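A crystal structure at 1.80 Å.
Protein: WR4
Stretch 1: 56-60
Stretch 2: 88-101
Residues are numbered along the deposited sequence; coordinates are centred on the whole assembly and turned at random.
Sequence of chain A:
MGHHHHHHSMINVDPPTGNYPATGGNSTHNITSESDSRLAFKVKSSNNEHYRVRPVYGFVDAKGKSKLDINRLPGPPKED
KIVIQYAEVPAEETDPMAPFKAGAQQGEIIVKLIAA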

# COMPACT_ATOMS: atom_id res chain seq x y z
N VAL A 56 5.09 1.41 5.56
CA VAL A 56 5.72 1.44 4.24
C VAL A 56 5.87 -0.01 3.82
O VAL A 56 5.58 -0.37 2.68
N TYR A 57 6.32 -0.82 4.77
CA TYR A 57 6.49 -2.25 4.59
C TYR A 57 5.53 -2.98 5.51
O TYR A 57 4.97 -2.39 6.42
N GLY A 58 5.29 -4.27 5.25
CA GLY A 58 4.39 -5.00 6.13
C GLY A 58 3.92 -6.35 5.64
O GLY A 58 3.97 -6.63 4.43
N PHE A 59 3.42 -7.18 6.55
CA PHE A 59 2.93 -8.50 6.19
C PHE A 59 1.43 -8.55 6.13
O PHE A 59 0.77 -7.65 6.63
N VAL A 60 0.92 -9.51 5.36
CA VAL A 60 -0.52 -9.74 5.28
C VAL A 60 -0.61 -11.24 5.33
O VAL A 60 -0.29 -11.93 4.36
N GLU A 88 5.48 -13.27 -2.07
CA GLU A 88 5.09 -14.38 -1.20
C GLU A 88 6.23 -14.65 -0.26
O GLU A 88 7.39 -14.56 -0.65
N VAL A 89 5.91 -14.96 0.99
CA VAL A 89 6.96 -15.21 1.97
C VAL A 89 6.68 -16.40 2.89
O VAL A 89 5.52 -16.66 3.26
N PRO A 90 7.74 -17.17 3.26
CA PRO A 90 7.53 -18.31 4.15
C PRO A 90 7.19 -17.73 5.49
O PRO A 90 7.63 -16.62 5.81
N ALA A 91 6.44 -18.50 6.29
CA ALA A 91 6.08 -18.07 7.64
C ALA A 91 7.37 -17.54 8.32
O ALA A 91 7.37 -16.46 8.93
N GLU A 92 8.47 -18.23 8.02
CA GLU A 92 9.85 -18.00 8.51
C GLU A 92 10.41 -16.59 8.39
O GLU A 92 11.25 -16.20 9.20
N GLU A 93 9.94 -15.84 7.39
CA GLU A 93 10.42 -14.49 7.16
C GLU A 93 10.07 -13.41 8.18
O GLU A 93 8.91 -13.02 8.38
N THR A 94 11.15 -12.87 8.75
CA THR A 94 11.13 -11.83 9.76
C THR A 94 10.81 -10.46 9.21
O THR A 94 9.77 -9.90 9.54
N ASP A 95 11.72 -9.98 8.36
CA ASP A 95 11.72 -8.65 7.72
C ASP A 95 10.83 -8.52 6.47
O ASP A 95 10.94 -9.32 5.54
N PRO A 96 9.96 -7.50 6.44
CA PRO A 96 9.09 -7.30 5.30
C PRO A 96 9.92 -6.75 4.16
O PRO A 96 9.48 -6.74 3.03
N MSE A 97 11.13 -6.28 4.48
CA MSE A 97 12.02 -5.72 3.47
C MSE A 97 12.89 -6.74 2.75
O MSE A 97 13.41 -6.43 1.68
N ALA A 98 13.08 -7.92 3.35
CA ALA A 98 13.93 -8.97 2.76
C ALA A 98 13.60 -9.35 1.31
O ALA A 98 14.48 -9.29 0.45
N PRO A 99 12.31 -9.67 1.00
CA PRO A 99 12.04 -10.03 -0.40
C PRO A 99 12.06 -8.83 -1.37
O PRO A 99 11.96 -9.02 -2.57
N PHE A 100 12.20 -7.61 -0.86
CA PHE A 100 12.24 -6.41 -1.72
C PHE A 100 13.67 -5.94 -1.97
O PHE A 100 14.00 -5.50 -3.06
N LYS A 101 14.51 -6.05 -0.94
CA LYS A 101 15.94 -5.71 -1.01
C LYS A 101 16.54 -6.78 -1.93
O LYS A 101 17.69 -6.67 -2.38

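What holds the short strand 57-60 against the second stretch? Apolar packing does the work, for no hydrogen bond crosses between the two stretches. Tyr-57 and Phe-59 supply most of the strand's covered surface, and Pro-96 is the residue they share. Its CA-to-CB bond points toward the strand, and its ring, puckered C-gamma exo, brings CB to 3.7 Å from Tyr-57 CB and CG to 3.6 Å from Phe-59 CE1. Between the two aromatics lies Gly-58, whose N sits 3.5 Å from Pro-96 CB. Its backbone angles would jam a CB against the carbonyl O of Tyr-57, so the conformation itself calls for glycine.

How does Tyr-57 use its side chain? Its CA-to-CB bond points toward the second stretch, and chi1 in the m well (-75°) with chi2 at 88° carries the ring alongside Met-97, a selenomethionine. In Met-97, chi1 m lays CG over one face of the tyrosine ring, 3.6 Å from Tyr-57 CD2 in a CH-pi contact, and chi2 t carries the chain on to SE. The SE atom also lies over this face, 4.5 Å from the ring centroid. At the ring's edge, Tyr-57 CE2 meets Phe-100 CD1 at 3.6 Å. Phe-100 reaches it with chi1 m, and the two ring planes meet obliquely at 52°.

Why does Phe-59 make so much contact when its CA-to-CB bond points sideways? The m rotamer (chi1 -70°) swings the ring inward, so its end comes nearer than its start suggests. Pro-96 covers one face, while Thr-94 O approaches the edge, 3.1 Å from Phe-59 CE1. This places a carbonyl oxygen near the slightly positive rim of the ring. Phe-59 CZ lies 3.4 Å from Glu-93 O, and Phe-59 CE2 packs 3.8 Å from Val-89 CG2, where the CA-to-CB bond of Val-89, chi1 m, points toward the strand.

What shapes the loop that receives these rings? The side chains of Glu-93 and Asp-95 accept from backbone N atoms a residue or two further on. A type I turn from Pro-90 to Glu-93 is closed by Glu-93 N to Pro-90 O at 2.9 Å. Glu-93, chi1 t and chi2 p, folds its carboxylate back so that OE2 accepts from Asp-95 N at 3.2 Å and, weakly, from Thr-94 N at 2.8 Å. The CA-to-CB bond of Asp-95 points away from the strand; with chi1 t, its OD1 accepts a weak capping bond from Met-97 N at 3.3 Å, just before the weakly bonded helix.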

# COMPACT_ATOMS: atom_id res chain seq x y z
CB VAL A 56 7.08 2.13 4.25
CG1 VAL A 56 7.68 2.11 2.86
CG2 VAL A 56 6.93 3.54 4.74
CB TYR A 57 7.92 -2.65 4.92
CG TYR A 57 8.89 -2.24 3.83
CD1 TYR A 57 9.48 -0.98 3.83
CD2 TYR A 57 9.19 -3.11 2.77
CE1 TYR A 57 10.33 -0.59 2.80
CE2 TYR A 57 10.04 -2.72 1.73
CZ TYR A 57 10.60 -1.46 1.76
OH TYR A 57 11.42 -1.04 0.75
CB PHE A 59 3.40 -9.53 7.19
CG PHE A 59 4.85 -9.78 7.10
CD1 PHE A 59 5.67 -9.50 8.16
CD2 PHE A 59 5.39 -10.30 5.94
CE1 PHE A 59 7.03 -9.70 8.08
CE2 PHE A 59 6.76 -10.51 5.84
CZ PHE A 59 7.58 -10.22 6.92
CB VAL A 60 -1.21 -9.27 3.98
CG1 VAL A 60 -2.73 -9.42 4.13
CG2 VAL A 60 -0.86 -7.82 3.64
CB GLU A 88 4.83 -15.61 -2.03
CG GLU A 88 3.51 -15.54 -2.69
CD GLU A 88 3.49 -16.32 -3.98
OE1 GLU A 88 4.24 -17.32 -4.07
OE2 GLU A 88 2.75 -15.91 -4.91
CB VAL A 89 7.23 -13.94 2.84
CG1 VAL A 89 7.76 -12.79 1.99
CG2 VAL A 89 5.99 -13.51 3.59
CB PRO A 90 8.91 -18.94 4.23
CG PRO A 90 9.58 -18.50 2.99
CD PRO A 90 9.17 -17.08 2.88
CB ALA A 91 5.51 -19.26 8.40
CB GLU A 92 10.80 -18.98 7.82
CG GLU A 92 12.28 -18.63 7.89
CD GLU A 92 13.19 -19.85 7.94
OE1 GLU A 92 12.72 -20.94 7.54
OE2 GLU A 92 14.36 -19.72 8.40
CB GLU A 93 10.08 -14.01 5.75
CG GLU A 93 10.76 -12.68 5.39
CD GLU A 93 12.29 -12.74 5.51
OE1 GLU A 93 12.95 -13.18 4.55
OE2 GLU A 93 12.83 -12.34 6.57
CB THR A 94 12.49 -11.73 10.50
OG1 THR A 94 12.69 -12.91 11.28
CG2 THR A 94 12.53 -10.50 11.43
CB ASP A 95 13.19 -8.27 7.40
CG ASP A 95 13.37 -6.81 6.94
OD1 ASP A 95 12.63 -5.90 7.40
OD2 ASP A 95 14.27 -6.59 6.10
CB PRO A 96 8.09 -6.26 5.81
CG PRO A 96 8.21 -6.35 7.30
CD PRO A 96 9.65 -6.49 7.47
CB MSE A 97 12.94 -4.63 4.04
CG MSE A 97 12.22 -3.51 4.72
SE MSE A 97 13.44 -2.06 5.27
CE MSE A 97 12.77 -1.97 7.16
CB ALA A 98 13.98 -10.19 3.65
CB PRO A 99 10.67 -10.70 -0.33
CG PRO A 99 10.02 -9.98 0.76
CD PRO A 99 11.10 -9.88 1.82
CB PHE A 100 11.34 -5.30 -1.18
CG PHE A 100 9.90 -5.69 -1.10
CD1 PHE A 100 9.28 -5.86 0.14
CD2 PHE A 100 9.18 -5.97 -2.26
CE1 PHE A 100 7.97 -6.33 0.24
CE2 PHE A 100 7.86 -6.44 -2.19
CZ PHE A 100 7.25 -6.62 -0.92
CB LYS A 101 16.58 -5.84 0.39
CG LYS A 101 16.30 -4.73 1.38
CD LYS A 101 16.96 -5.02 2.73
CE LYS A 101 17.10 -3.75 3.56
NZ LYS A 101 17.62 -4.03 4.90